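Local coordinates for protein tRNA (cytosine(38)-C(5))-methyltransferase (Schizosaccharomyces pombe, PDB 6FDF) that methylates carbon 5 of cytosine 38 in the anticodon loop of tRNA(Asp), using S-adenosyl-L-methionine as methyl donor, and shows no DNA-methylating activity, at residues G21-A26 and L78-P83; N158-P163 and V321-S326; N164-W169 and R288-P293; C241-Y246 and Q251-I256. All coordinates share one frame; numbering follows the deposited sequence. Where two conformers were deposited one is given.

Interaction 1: G21-A26 and L78-P83. With SAH (S-adenosyl-L-homocysteine), chain E.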
loop_
_atom_site.group_PDB
_atom_site.type_symbol
_atom_site.label_atom_id
_atom_site.label_comp_id
_atom_site.label_asym_id
_atom_site.label_seq_id
_atom_site.Cartn_x
_atom_site.Cartn_y
_atom_site.Cartn_z
ATOM N N GLY A 21 -7.871 4.461 1.577
ATOM C CA GLY A 21 -7.364 5.581 2.347
ATOM C C GLY A 21 -6.125 5.319 3.171
ATOM O O GLY A 21 -5.946 5.963 4.217
ATOM N N GLY A 22 -5.263 4.396 2.738
ATOM C CA GLY A 22 -4.001 4.197 3.433
ATOM C C GLY A 22 -3.238 5.490 3.651
ATOM O O GLY A 22 -2.689 5.716 4.732
ATOM N N MET A 23 -3.194 6.361 2.630
ATOM C CA MET A 23 -2.464 7.624 2.763
ATOM C C MET A 23 -3.070 8.504 3.847
ATOM O O MET A 23 -2.343 9.151 4.613
ATOM C CB MET A 23 -2.442 8.384 1.432
ATOM C CG MET A 23 -1.674 7.732 0.294
ATOM S SD MET A 23 0.110 7.733 0.600
ATOM C CE MET A 23 0.698 7.056 -0.949
ATOM N N HIS A 24 -4.402 8.547 3.927
ATOM C CA HIS A 24 -5.059 9.317 4.973
ATOM C C HIS A 24 -4.718 8.755 6.350
ATOM O O HIS A 24 -4.436 9.510 7.288
ATOM C CB HIS A 24 -6.570 9.318 4.723
ATOM C CG HIS A 24 -7.337 10.321 5.531
ATOM N ND1 HIS A 24 -8.550 10.829 5.114
ATOM C CD2 HIS A 24 -7.079 10.902 6.728
ATOM C CE1 HIS A 24 -9.002 11.685 6.014
ATOM N NE2 HIS A 24 -8.131 11.746 7.005
ATOM N N TYR A 25 -4.709 7.426 6.483
ATOM C CA TYR A 25 -4.344 6.829 7.762
ATOM C C TYR A 25 -2.902 7.156 8.126
ATOM O O TYR A 25 -2.590 7.395 9.298
ATOM C CB TYR A 25 -4.543 5.316 7.731
ATOM C CG TYR A 25 -5.982 4.866 7.861
ATOM C CD1 TYR A 25 -6.706 5.112 9.017
ATOM C CD2 TYR A 25 -6.596 4.141 6.844
ATOM C CE1 TYR A 25 -8.017 4.680 9.148
ATOM C CE2 TYR A 25 -7.906 3.702 6.971
ATOM C CZ TYR A 25 -8.608 3.976 8.122
ATOM O OH TYR A 25 -9.911 3.550 8.245
ATOM N N ALA A 26 -2.012 7.177 7.129
ATOM C CA ALA A 26 -0.612 7.500 7.391
ATOM C C ALA A 26 -0.448 8.962 7.781
ATOM O O ALA A 26 0.372 9.289 8.648
ATOM C CB ALA A 26 0.240 7.171 6.162
ATOM N N LEU A 78 0.059 19.364 -0.972
ATOM C CA LEU A 78 0.616 18.017 -1.018
ATOM C C LEU A 78 -0.270 17.165 -1.915
ATOM O O LEU A 78 -1.493 17.150 -1.742
ATOM C CB LEU A 78 0.698 17.389 0.382
ATOM C CG LEU A 78 0.940 15.873 0.404
ATOM C CD1 LEU A 78 2.323 15.532 -0.156
ATOM C CD2 LEU A 78 0.783 15.297 1.807
ATOM N N TRP A 79 0.333 16.494 -2.889
ATOM C CA TRP A 79 -0.350 15.459 -3.657
ATOM C C TRP A 79 0.264 14.115 -3.299
ATOM O O TRP A 79 1.491 13.976 -3.323
ATOM C CB TRP A 79 -0.200 15.654 -5.168
ATOM C CG TRP A 79 -0.769 16.901 -5.763
ATOM C CD1 TRP A 79 -1.401 17.925 -5.116
ATOM C CD2 TRP A 79 -0.735 17.255 -7.143
ATOM N NE1 TRP A 79 -1.772 18.898 -6.023
ATOM C CE2 TRP A 79 -1.371 18.505 -7.274
ATOM C CE3 TRP A 79 -0.238 16.629 -8.288
ATOM C CZ2 TRP A 79 -1.511 19.143 -8.502
ATOM C CZ3 TRP A 79 -0.380 17.262 -9.508
ATOM C CH2 TRP A 79 -1.005 18.509 -9.605
ATOM N N THR A 80 -0.574 13.139 -2.959
ATOM C CA THR A 80 -0.116 11.764 -2.786
ATOM C C THR A 80 -0.682 10.916 -3.919
ATOM O O THR A 80 -1.775 11.186 -4.430
ATOM C CB THR A 80 -0.533 11.184 -1.425
ATOM O OG1 THR A 80 -1.961 11.012 -1.376
ATOM C CG2 THR A 80 -0.071 12.087 -0.282
ATOM N N MET A 81 0.051 9.877 -4.311
ATOM C CA MET A 81 -0.459 9.026 -5.376
ATOM C C MET A 81 0.182 7.651 -5.297
ATOM O O MET A 81 1.369 7.526 -4.982
ATOM C CB MET A 81 -0.216 9.649 -6.760
ATOM C CG MET A 81 1.227 10.024 -7.038
ATOM S SD MET A 81 1.410 10.988 -8.556
ATOM C CE MET A 81 1.058 12.635 -7.966
ATOM N N SER A 82 -0.623 6.629 -5.590
ATOM C CA SER A 82 -0.155 5.253 -5.744
ATOM C C SER A 82 -0.641 4.806 -7.117
ATOM O O SER A 82 -1.639 4.079 -7.240
ATOM C CB SER A 82 -0.666 4.351 -4.617
ATOM O OG SER A 82 -0.017 3.086 -4.647
ATOM N N PRO A 83 0.026 5.248 -8.181
ATOM C CA PRO A 83 -0.542 5.087 -9.522
ATOM C C PRO A 83 -0.473 3.650 -10.013
ATOM O O PRO A 83 0.241 2.802 -9.473
ATOM C CB PRO A 83 0.320 6.011 -10.390
ATOM C CG PRO A 83 1.617 6.129 -9.639
ATOM C CD PRO A 83 1.227 6.104 -8.186
HETATM N N SAH E . -3.148 3.575 -2.195
HETATM C CA SAH E . -4.495 3.084 -2.005
HETATM C CB SAH E . -4.873 2.045 -3.064
HETATM C CG SAH E . -4.083 2.246 -4.356
HETATM S SD SAH E . -4.227 0.877 -5.464
HETATM C C SAH E . -4.644 2.522 -0.627
HETATM O O SAH E . -3.676 2.621 0.159
HETATM O OXT SAH E . -5.737 1.993 -0.331
HETATM C "C5'" SAH E . -4.522 1.843 -6.903
HETATM C "C4'" SAH E . -5.929 2.438 -6.833
HETATM O "O4'" SAH E . -6.058 3.342 -7.914
HETATM C "C3'" SAH E . -7.040 1.395 -6.954
HETATM O "O3'" SAH E . -7.978 1.558 -5.891
HETATM C "C2'" SAH E . -7.741 1.739 -8.271
HETATM O "O2'" SAH E . -9.163 1.610 -8.174
HETATM C "C1'" SAH E . -7.345 3.195 -8.486
HETATM N N9 SAH E . -7.210 3.590 -9.904
HETATM C C8 SAH E . -6.562 2.929 -10.884
HETATM N N7 SAH E . -6.652 3.604 -12.055
HETATM C C5 SAH E . -7.367 4.725 -11.840
HETATM C C6 SAH E . -7.829 5.873 -12.646
HETATM N N6 SAH E . -7.533 5.960 -13.961
HETATM N N1 SAH E . -8.556 6.823 -12.011
HETATM C C2 SAH E . -8.855 6.746 -10.701
HETATM N N3 SAH E . -8.467 5.730 -9.909
HETATM C C4 SAH E . -7.738 4.703 -10.419
#
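Met-23 and Thr-80 form the centre of a small buried contact that shows how a class I methyltransferase seats a helix on its sheet beside the cofactor. The methionine, on the first turn of helix 22-29, reaches strand 78-81 with its whole chain. Its CG lies 3.7 Å from Thr-80 OG1, and its SD passes 4.1 Å from Thr-80 CB, as the two side chains slide past each other in opposite directions. A bend at chi2 (-69°) turns the chain down the strand, and the methyl CE stops 4.1 Å from Met-81 O. Met-81 meets the helix through this backbone carbonyl, while its own CB points away and its side chain packs on Ile-122 and Ile-124. Just beyond, both segments turn to the cofactor product S-adenosyl-L-homocysteine. Gly-22 N comes within 3.5 Å of SAH O, close to the helix N-terminus, and Ser-82 CB within 3.6 Å of SAH N. Leu-123 and Val-321 also touch Met-23. The contact is held by dispersion and shape, with polar chemistry left to the cofactor ends of the two segments; there the helix start would probably favour the carboxylate's negative charge.

Interaction 2: N158-P163 and V321-S326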
loop_
_atom_site.group_PDB
_atom_site.type_symbol
_atom_site.label_atom_id
_atom_site.label_comp_id
_atom_site.label_asym_id
_atom_site.label_seq_id
_atom_site.Cartn_x
_atom_site.Cartn_y
_atom_site.Cartn_z
ATOM N N ASN A 158 9.580 -5.050 6.717
ATOM C CA ASN A 158 10.459 -5.819 7.591
ATOM C C ASN A 158 11.797 -5.127 7.838
ATOM O O ASN A 158 12.649 -5.697 8.528
ATOM C CB ASN A 158 10.668 -7.236 7.037
ATOM C CG ASN A 158 11.236 -7.256 5.628
ATOM O OD1 ASN A 158 11.953 -6.346 5.209
ATOM N ND2 ASN A 158 10.932 -8.322 4.893
ATOM N N GLN A 159 11.991 -3.915 7.316
ATOM C CA GLN A 159 13.092 -3.055 7.731
ATOM C C GLN A 159 12.717 -2.179 8.915
ATOM O O GLN A 159 13.570 -1.444 9.425
ATOM C CB GLN A 159 13.534 -2.162 6.570
ATOM C CG GLN A 159 14.023 -2.904 5.351
ATOM C CD GLN A 159 14.382 -1.957 4.226
ATOM O OE1 GLN A 159 13.505 -1.355 3.609
ATOM N NE2 GLN A 159 15.676 -1.799 3.971
ATOM N N PHE A 160 11.458 -2.233 9.344
ATOM C CA PHE A 160 10.931 -1.385 10.401
ATOM C C PHE A 160 10.295 -2.245 11.489
ATOM O O PHE A 160 9.372 -1.804 12.176
ATOM C CB PHE A 160 9.914 -0.388 9.842
ATOM C CG PHE A 160 10.478 0.547 8.799
ATOM C CD1 PHE A 160 10.524 0.169 7.462
ATOM C CD2 PHE A 160 10.949 1.803 9.149
ATOM C CE1 PHE A 160 11.032 1.025 6.495
ATOM C CE2 PHE A 160 11.462 2.667 8.186
ATOM C CZ PHE A 160 11.504 2.276 6.860
ATOM N N ASN A 161 10.793 -3.475 11.660
ATOM C CA ASN A 161 10.318 -4.390 12.703
ATOM C C ASN A 161 8.844 -4.710 12.526
ATOM O O ASN A 161 8.070 -4.724 13.485
ATOM C CB ASN A 161 10.552 -3.831 14.091
ATOM C CG ASN A 161 10.354 -4.856 15.197
ATOM O OD1 ASN A 161 10.480 -6.060 14.981
ATOM N ND2 ASN A 161 10.057 -4.371 16.402
ATOM N N ILE A 162 8.447 -4.951 11.286
ATOM C CA ILE A 162 7.095 -5.375 10.966
ATOM C C ILE A 162 7.248 -6.705 10.237
ATOM O O ILE A 162 7.971 -6.781 9.241
ATOM C CB ILE A 162 6.353 -4.348 10.096
ATOM C CG1 ILE A 162 6.257 -3.008 10.831
ATOM C CG2 ILE A 162 4.977 -4.871 9.708
ATOM C CD1 ILE A 162 5.972 -1.826 9.911
ATOM N N PRO A 163 6.616 -7.778 10.704
ATOM C CA PRO A 163 6.880 -9.117 10.149
ATOM C C PRO A 163 6.102 -9.388 8.865
ATOM O O PRO A 163 5.320 -10.336 8.762
ATOM C CB PRO A 163 6.452 -10.034 11.301
ATOM C CG PRO A 163 5.336 -9.281 11.960
ATOM C CD PRO A 163 5.747 -7.829 11.892
ATOM N N VAL A 321 4.638 4.468 5.316
ATOM C CA VAL A 321 4.324 5.753 4.698
ATOM C C VAL A 321 4.198 6.862 5.739
ATOM O O VAL A 321 4.521 8.024 5.452
ATOM C CB VAL A 321 3.058 5.607 3.834
ATOM C CG1 VAL A 321 2.614 6.950 3.283
ATOM C CG2 VAL A 321 3.351 4.649 2.694
ATOM N N SER A 322 3.740 6.544 6.958
ATOM C CA SER A 322 3.690 7.570 8.001
ATOM C C SER A 322 5.079 8.143 8.273
ATOM O O SER A 322 5.236 9.352 8.481
ATOM C CB SER A 322 3.086 7.011 9.294
ATOM O OG SER A 322 3.990 6.168 10.001
ATOM N N TYR A 323 6.103 7.287 8.258
ATOM C CA TYR A 323 7.471 7.766 8.432
ATOM C C TYR A 323 7.915 8.630 7.255
ATOM O O TYR A 323 8.555 9.671 7.451
ATOM C CB TYR A 323 8.431 6.588 8.595
ATOM C CG TYR A 323 8.163 5.654 9.745
ATOM C CD1 TYR A 323 7.669 6.119 10.955
ATOM C CD2 TYR A 323 8.416 4.296 9.616
ATOM C CE1 TYR A 323 7.442 5.246 12.015
ATOM C CE2 TYR A 323 8.187 3.421 10.657
ATOM C CZ TYR A 323 7.698 3.897 11.852
ATOM O OH TYR A 323 7.476 3.013 12.886
ATOM N N LEU A 324 7.622 8.196 6.024
ATOM C CA LEU A 324 8.029 8.971 4.855
ATOM C C LEU A 324 7.305 10.309 4.795
ATOM O O LEU A 324 7.893 11.319 4.390
ATOM C CB LEU A 324 7.770 8.173 3.577
ATOM C CG LEU A 324 8.663 6.944 3.405
ATOM C CD1 LEU A 324 8.044 5.993 2.416
ATOM C CD2 LEU A 324 10.079 7.335 2.979
ATOM N N ILE A 325 6.029 10.335 5.186
ATOM C CA ILE A 325 5.298 11.601 5.225
ATOM C C ILE A 325 5.955 12.559 6.210
ATOM O O ILE A 325 6.123 13.749 5.921
ATOM C CB ILE A 325 3.817 11.353 5.566
ATOM C CG1 ILE A 325 3.081 10.809 4.343
ATOM C CG2 ILE A 325 3.146 12.636 6.059
ATOM C CD1 ILE A 325 1.673 10.335 4.646
ATOM N N SER A 326 6.319 12.058 7.394
ATOM C CA SER A 326 7.004 12.880 8.388
ATOM C C SER A 326 8.286 13.477 7.821
ATOM O O SER A 326 8.566 14.671 7.999
ATOM C CB SER A 326 7.314 12.042 9.626
ATOM O OG SER A 326 6.121 11.607 10.247
HETATM O O HOH W 1 7.954 0.174 12.360
#
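The CA atoms of Phe-160 and Tyr-323 are the nearest across the contact, yet they stand 10.0 Å apart, so the loop 158-163 approaches helix 318-328 by side chains and not by backbone. It is a case of two long aromatic residues bridging a wide backbone separation. Both hold CG anti to their own carbonyl carbon (chi1 -60° in Phe-160), and each CB points toward the other segment. The rings slide past each other in opposite directions, CD2 of Phe-160 lying 3.5 Å from CE2 of Tyr-323. Their centroids are 5.4 Å apart and the planes make 32°, an oblique pairing. In the seven-stranded methyltransferase sheet of order 3-2-1-4-5-7-6, the loop joins the last two strands in sequence, 148-155 and 168-175, while helix 318-328 packs beside helix 22-29. Phe-187 stacks on Phe-160, and Val-186 touches Tyr-323. A water in the plane of the tyrosine ring, at its edge, sits 2.9 Å from Tyr-323 OH and links it to Phe-160 O, although the latter approach is doubtfully short. On the helix, Ser-322 O accepts from both Ser-326 N and Ser-326 OG (3.0 Å to OG), which arrive from opposite faces of the carbonyl plane.

Interaction 3: N164-W169 and R288-P293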
loop_
_atom_site.group_PDB
_atom_site.type_symbol
_atom_site.label_atom_id
_atom_site.label_comp_id
_atom_site.label_asym_id
_atom_site.label_seq_id
_atom_site.Cartn_x
_atom_site.Cartn_y
_atom_site.Cartn_z
ATOM N N ASN A 164 6.313 -8.538 7.866
ATOM C CA ASN A 164 5.695 -8.759 6.568
ATOM C C ASN A 164 6.603 -8.188 5.490
ATOM O O ASN A 164 7.158 -7.098 5.647
ATOM C CB ASN A 164 4.297 -8.122 6.501
ATOM C CG ASN A 164 3.616 -8.330 5.154
ATOM O OD1 ASN A 164 3.224 -7.368 4.488
ATOM N ND2 ASN A 164 3.481 -9.590 4.741
ATOM N N SER A 165 6.740 -8.933 4.400
ATOM C CA SER A 165 7.459 -8.466 3.227
ATOM C C SER A 165 6.501 -7.699 2.330
ATOM O O SER A 165 5.425 -8.199 1.990
ATOM C CB SER A 165 8.072 -9.639 2.463
ATOM O OG SER A 165 8.907 -10.402 3.306
ATOM N N ARG A 166 6.889 -6.483 1.960
ATOM C CA ARG A 166 6.121 -5.719 0.985
ATOM C C ARG A 166 7.013 -4.630 0.405
ATOM O O ARG A 166 6.834 -3.443 0.699
ATOM C CB ARG A 166 4.857 -5.138 1.633
ATOM C CG ARG A 166 3.794 -4.624 0.650
ATOM C CD ARG A 166 2.514 -4.232 1.387
ATOM N NE ARG A 166 1.436 -3.867 0.462
ATOM C CZ ARG A 166 0.707 -4.752 -0.213
ATOM N NH1 ARG A 166 0.930 -6.052 -0.057
ATOM N NH2 ARG A 166 -0.250 -4.341 -1.040
ATOM N N SER A 167 8.000 -5.032 -0.391
ATOM C CA SER A 167 8.952 -4.077 -0.942
ATOM C C SER A 167 8.245 -3.170 -1.933
ATOM O O SER A 167 7.531 -3.639 -2.826
ATOM C CB SER A 167 10.122 -4.798 -1.612
ATOM O OG SER A 167 10.870 -5.527 -0.655
ATOM N N ARG A 168 8.427 -1.865 -1.761
ATOM C CA ARG A 168 7.792 -0.876 -2.616
ATOM C C ARG A 168 8.780 0.236 -2.919
ATOM O O ARG A 168 9.659 0.540 -2.110
ATOM C CB ARG A 168 6.542 -0.282 -1.956
ATOM C CG ARG A 168 5.430 -1.291 -1.741
ATOM C CD ARG A 168 4.906 -1.742 -3.096
ATOM N NE ARG A 168 3.665 -2.504 -3.011
ATOM C CZ ARG A 168 3.588 -3.830 -3.083
ATOM N NH1 ARG A 168 2.400 -4.425 -3.022
ATOM N NH2 ARG A 168 4.689 -4.559 -3.223
ATOM N N TRP A 169 8.619 0.838 -4.095
ATOM C CA TRP A 169 9.344 2.041 -4.472
ATOM C C TRP A 169 8.601 3.264 -3.959
ATOM O O TRP A 169 7.368 3.301 -3.973
ATOM C CB TRP A 169 9.482 2.117 -5.994
ATOM C CG TRP A 169 10.180 3.344 -6.509
ATOM C CD1 TRP A 169 11.515 3.483 -6.763
ATOM C CD2 TRP A 169 9.571 4.593 -6.869
ATOM N NE1 TRP A 169 11.778 4.744 -7.246
ATOM C CE2 TRP A 169 10.603 5.444 -7.321
ATOM C CE3 TRP A 169 8.256 5.073 -6.850
ATOM C CZ2 TRP A 169 10.364 6.751 -7.748
ATOM C CZ3 TRP A 169 8.017 6.375 -7.275
ATOM C CH2 TRP A 169 9.067 7.197 -7.715
ATOM N N ARG A 288 -3.959 -5.361 9.846
ATOM C CA ARG A 288 -3.020 -5.076 10.928
ATOM C C ARG A 288 -1.576 -5.193 10.458
ATOM O O ARG A 288 -0.742 -4.337 10.770
ATOM C CB ARG A 288 -3.270 -6.029 12.094
ATOM C CG ARG A 288 -4.556 -5.784 12.851
ATOM C CD ARG A 288 -4.750 -6.894 13.868
ATOM N NE ARG A 288 -5.916 -6.684 14.718
ATOM C CZ ARG A 288 -6.330 -7.555 15.632
ATOM N NH1 ARG A 288 -5.676 -8.694 15.803
ATOM N NH2 ARG A 288 -7.397 -7.286 16.370
ATOM N N LEU A 289 -1.264 -6.236 9.688
ATOM C CA LEU A 289 0.100 -6.383 9.191
ATOM C C LEU A 289 0.481 -5.246 8.251
ATOM O O LEU A 289 1.667 -4.939 8.103
ATOM C CB LEU A 289 0.261 -7.733 8.495
ATOM C CG LEU A 289 0.324 -8.915 9.460
ATOM C CD1 LEU A 289 -0.050 -10.209 8.743
ATOM C CD2 LEU A 289 1.717 -9.022 10.072
ATOM N N MET A 290 -0.499 -4.616 7.607
ATOM C CA MET A 290 -0.233 -3.481 6.736
ATOM C C MET A 290 -0.321 -2.144 7.464
ATOM O O MET A 290 -0.199 -1.093 6.826
ATOM C CB MET A 290 -1.186 -3.510 5.539
ATOM C CG MET A 290 -0.929 -4.705 4.632
ATOM S SD MET A 290 -1.974 -4.706 3.168
ATOM C CE MET A 290 -1.395 -6.182 2.342
ATOM N N GLY A 291 -0.507 -2.163 8.782
ATOM C CA GLY A 291 -0.467 -0.967 9.599
ATOM C C GLY A 291 -1.769 -0.208 9.731
ATOM O O GLY A 291 -1.763 0.900 10.280
ATOM N N PHE A 292 -2.881 -0.764 9.267
ATOM C CA PHE A 292 -4.156 -0.081 9.409
ATOM C C PHE A 292 -4.628 -0.151 10.858
ATOM O O PHE A 292 -4.425 -1.170 11.527
ATOM C CB PHE A 292 -5.203 -0.703 8.487
ATOM C CG PHE A 292 -5.036 -0.314 7.051
ATOM C CD1 PHE A 292 -4.176 -1.014 6.227
ATOM C CD2 PHE A 292 -5.733 0.766 6.531
ATOM C CE1 PHE A 292 -4.011 -0.648 4.904
ATOM C CE2 PHE A 292 -5.579 1.137 5.216
ATOM C CZ PHE A 292 -4.718 0.433 4.400
ATOM N N PRO A 293 -5.252 0.903 11.370
ATOM C CA PRO A 293 -5.711 0.887 12.762
ATOM C C PRO A 293 -6.970 0.042 12.915
ATOM O O PRO A 293 -7.637 -0.323 11.947
ATOM C CB PRO A 293 -5.991 2.363 13.054
ATOM C CG PRO A 293 -6.406 2.910 11.735
ATOM C CD PRO A 293 -5.548 2.188 10.708
HETATM O O HOH W 2 2.839 -4.770 5.505
#
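Leu-289 meets Asn-164 at the last turn of helix 283-289, in a part of the contact bridged by water. The CB of Asn-164 lies 4.5 Å from CD2 of Leu-289, a loose touch. A water donates to Asn-164 OD1 at 2.8 Å and to Leu-289 O at 2.9 Å, serving two acceptors of buried residues. Next comes Met-290, the direct part, whose chain is fully extended beyond CG (chi2 -177°) and crosses Arg-166 at about a right angle. That straightness carries CE over one face of the guanidinium, off centre, 3.3 Å from Arg-166 NH1. The opposite face bears Arg-168 NH1, above its centre. Backbone carbonyls hold the Arg-166 nitrogens, NH2 bonded to those of Gly-313 and Ser-315 and NH1 to that of Phe-242, which restricts rotation of the group. Gly-291, with positive phi, closes the helix, and the ring of Phe-292 presents its edge to CB of Met-290. The helix thus ends in a Schellman motif, with Phe-292 N bonded to Ala-287 O and Gly-291 N to Arg-288 O. Arg-166, which takes this contact, and Arg-168 behind it fit the Arg-x-Arg of motif VIII of C5-cytosine methyltransferases, as in relatives where that motif lines the catalytic pocket.

Interaction 4: C241-Y246 and Q251-I256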
loop_
_atom_site.group_PDB
_atom_site.type_symbol
_atom_site.label_atom_id
_atom_site.label_comp_id
_atom_site.label_asym_id
_atom_site.label_seq_id
_atom_site.Cartn_x
_atom_site.Cartn_y
_atom_site.Cartn_z
ATOM N N CYS A 241 4.483 -11.467 0.845
ATOM C CA CYS A 241 3.699 -10.336 0.378
ATOM C C CYS A 241 2.274 -10.769 0.045
ATOM O O CYS A 241 2.066 -11.769 -0.648
ATOM C CB CYS A 241 4.385 -9.723 -0.836
ATOM S SG CYS A 241 3.607 -8.249 -1.443
ATOM N N PHE A 242 1.296 -10.012 0.545
ATOM C CA PHE A 242 -0.106 -10.253 0.221
ATOM C C PHE A 242 -0.470 -9.589 -1.100
ATOM O O PHE A 242 -0.089 -8.441 -1.356
ATOM C CB PHE A 242 -1.021 -9.700 1.316
ATOM C CG PHE A 242 -0.905 -10.419 2.630
ATOM C CD1 PHE A 242 -1.449 -11.682 2.797
ATOM C CD2 PHE A 242 -0.276 -9.812 3.712
ATOM C CE1 PHE A 242 -1.346 -12.345 4.017
ATOM C CE2 PHE A 242 -0.178 -10.459 4.929
ATOM C CZ PHE A 242 -0.711 -11.732 5.083
ATOM N N THR A 243 -1.237 -10.301 -1.927
ATOM C CA THR A 243 -1.711 -9.756 -3.200
ATOM C C THR A 243 -3.212 -9.968 -3.341
ATOM O O THR A 243 -3.858 -10.628 -2.521
ATOM C CB THR A 243 -1.012 -10.403 -4.401
ATOM O OG1 THR A 243 -1.565 -11.709 -4.624
ATOM C CG2 THR A 243 0.491 -10.509 -4.180
ATOM N N ARG A 244 -3.744 -9.429 -4.444
ATOM C CA ARG A 244 -5.139 -9.620 -4.820
ATOM C C ARG A 244 -5.512 -11.086 -5.004
ATOM O O ARG A 244 -6.696 -11.431 -4.912
ATOM C CB ARG A 244 -5.406 -8.849 -6.114
ATOM C CG ARG A 244 -6.843 -8.849 -6.579
ATOM C CD ARG A 244 -7.011 -7.877 -7.723
ATOM N NE ARG A 244 -8.383 -7.858 -8.216
ATOM C CZ ARG A 244 -8.892 -6.872 -8.942
ATOM N NH1 ARG A 244 -10.148 -6.935 -9.352
ATOM N NH2 ARG A 244 -8.142 -5.822 -9.250
ATOM N N GLY A 245 -4.540 -11.957 -5.248
ATOM C CA GLY A 245 -4.802 -13.370 -5.415
ATOM C C GLY A 245 -4.970 -14.158 -4.134
ATOM O O GLY A 245 -5.278 -15.351 -4.188
ATOM N N TYR A 246 -4.782 -13.521 -2.981
ATOM C CA TYR A 246 -4.758 -14.238 -1.713
ATOM C C TYR A 246 -6.112 -14.884 -1.438
ATOM O O TYR A 246 -7.159 -14.249 -1.593
ATOM C CB TYR A 246 -4.381 -13.289 -0.573
ATOM C CG TYR A 246 -4.077 -14.016 0.724
ATOM C CD1 TYR A 246 -3.045 -14.937 0.794
ATOM C CD2 TYR A 246 -4.825 -13.775 1.874
ATOM C CE1 TYR A 246 -2.758 -15.605 1.978
ATOM C CE2 TYR A 246 -4.546 -14.432 3.063
ATOM C CZ TYR A 246 -3.512 -15.344 3.109
ATOM O OH TYR A 246 -3.221 -16.021 4.281
ATOM N N GLN A 251 0.539 -19.706 -5.175
ATOM C CA GLN A 251 1.934 -19.285 -5.186
ATOM C C GLN A 251 2.038 -17.773 -5.330
ATOM O O GLN A 251 1.379 -17.166 -6.181
ATOM C CB GLN A 251 2.696 -19.988 -6.309
ATOM C CG GLN A 251 4.205 -19.788 -6.235
ATOM C CD GLN A 251 4.969 -20.801 -7.063
ATOM O OE1 GLN A 251 5.496 -21.778 -6.534
ATOM N NE2 GLN A 251 5.029 -20.575 -8.368
ATOM N N GLY A 252 2.857 -17.161 -4.479
ATOM C CA GLY A 252 3.131 -15.744 -4.603
ATOM C C GLY A 252 2.003 -14.821 -4.204
ATOM O O GLY A 252 2.004 -13.651 -4.595
ATOM N N ALA A 253 1.030 -15.303 -3.431
ATOM C CA ALA A 253 -0.114 -14.483 -3.057
ATOM C C ALA A 253 -0.184 -14.187 -1.566
ATOM O O ALA A 253 -1.007 -13.359 -1.156
ATOM C CB ALA A 253 -1.424 -15.152 -3.501
ATOM N N GLY A 254 0.647 -14.829 -0.755
ATOM C CA GLY A 254 0.662 -14.595 0.678
ATOM C C GLY A 254 0.907 -15.907 1.395
ATOM O O GLY A 254 0.629 -16.992 0.879
ATOM N N SER A 255 1.466 -15.811 2.604
ATOM C CA SER A 255 1.691 -16.989 3.428
ATOM C C SER A 255 0.395 -17.429 4.101
ATOM O O SER A 255 -0.583 -16.683 4.168
ATOM C CB SER A 255 2.738 -16.701 4.502
ATOM O OG SER A 255 3.939 -16.206 3.937
ATOM N N ILE A 256 0.401 -18.660 4.607
ATOM C CA ILE A 256 -0.695 -19.176 5.413
ATOM C C ILE A 256 -0.137 -19.562 6.777
ATOM O O ILE A 256 1.075 -19.696 6.963
ATOM C CB ILE A 256 -1.416 -20.370 4.753
ATOM C CG1 ILE A 256 -0.427 -21.464 4.354
ATOM C CG2 ILE A 256 -2.201 -19.895 3.517
ATOM C CD1 ILE A 256 -1.087 -22.745 3.885
#
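Tyr-246 lays its ring alongside the backbone from Ala-253 to Ser-255, an instance of an aromatic residue closing a short loop. With CG anti to the backbone N (chi1 -169°), the ring passes Gly-254 CA at 3.7 Å from CD1 and delivers OH to Ser-255 O, a 2.7 Å hydrogen bond lying in the carbonyl plane. The same hydroxyl is bonded to Phe-281 N. Phe-242 sets CD1 over the centre of the tyrosine ring, 4.2 Å from Gly-254 CA, which lies obliquely beside both rings, in the corner they form. This loop links strands 231-232 and 256-258 of the small three-stranded sheet, and its Cys-Phe-Thr sequence at 241-243 is characteristic of Dnmt2 enzymes. Thr-243 heads a type I beta turn, its OG1 accepting from Gly-245 N in an ST turn. Its backbone N gives a 3.2 Å bond to Ala-253 O, coming from above the carbonyl plane, while Phe-242 CA adds a CH···O contact to that oxygen. The CB of Ala-253 packs against Thr-243 OG1 at 3.6 Å.

Along the chain, interaction 1 comes first and is complete before the other three begin; interaction 2 then spans a long excursion that contains interaction 3, which in turn contains interaction 4. Interactions 1 and 2, with centres about 15 Å apart, are joined where helix 22-29 packs on helix 318-328 through Ala-26 and Val-321. Interactions 1 and 3 reach the same seven-stranded sheet, and Tyr-25 touches Phe-292. The closest centres, about 8 Å apart, are those of interactions 2 and 3, whose segments 158-163 and 164-169 are consecutive. Interaction 4 lies farther out, on the loop of the small sheet, tied to interaction 3 through Arg-166 and Phe-242. The series therefore leads from the cofactor-binding core toward the smaller lobe, which in C5-methyltransferases carries the target recognition region.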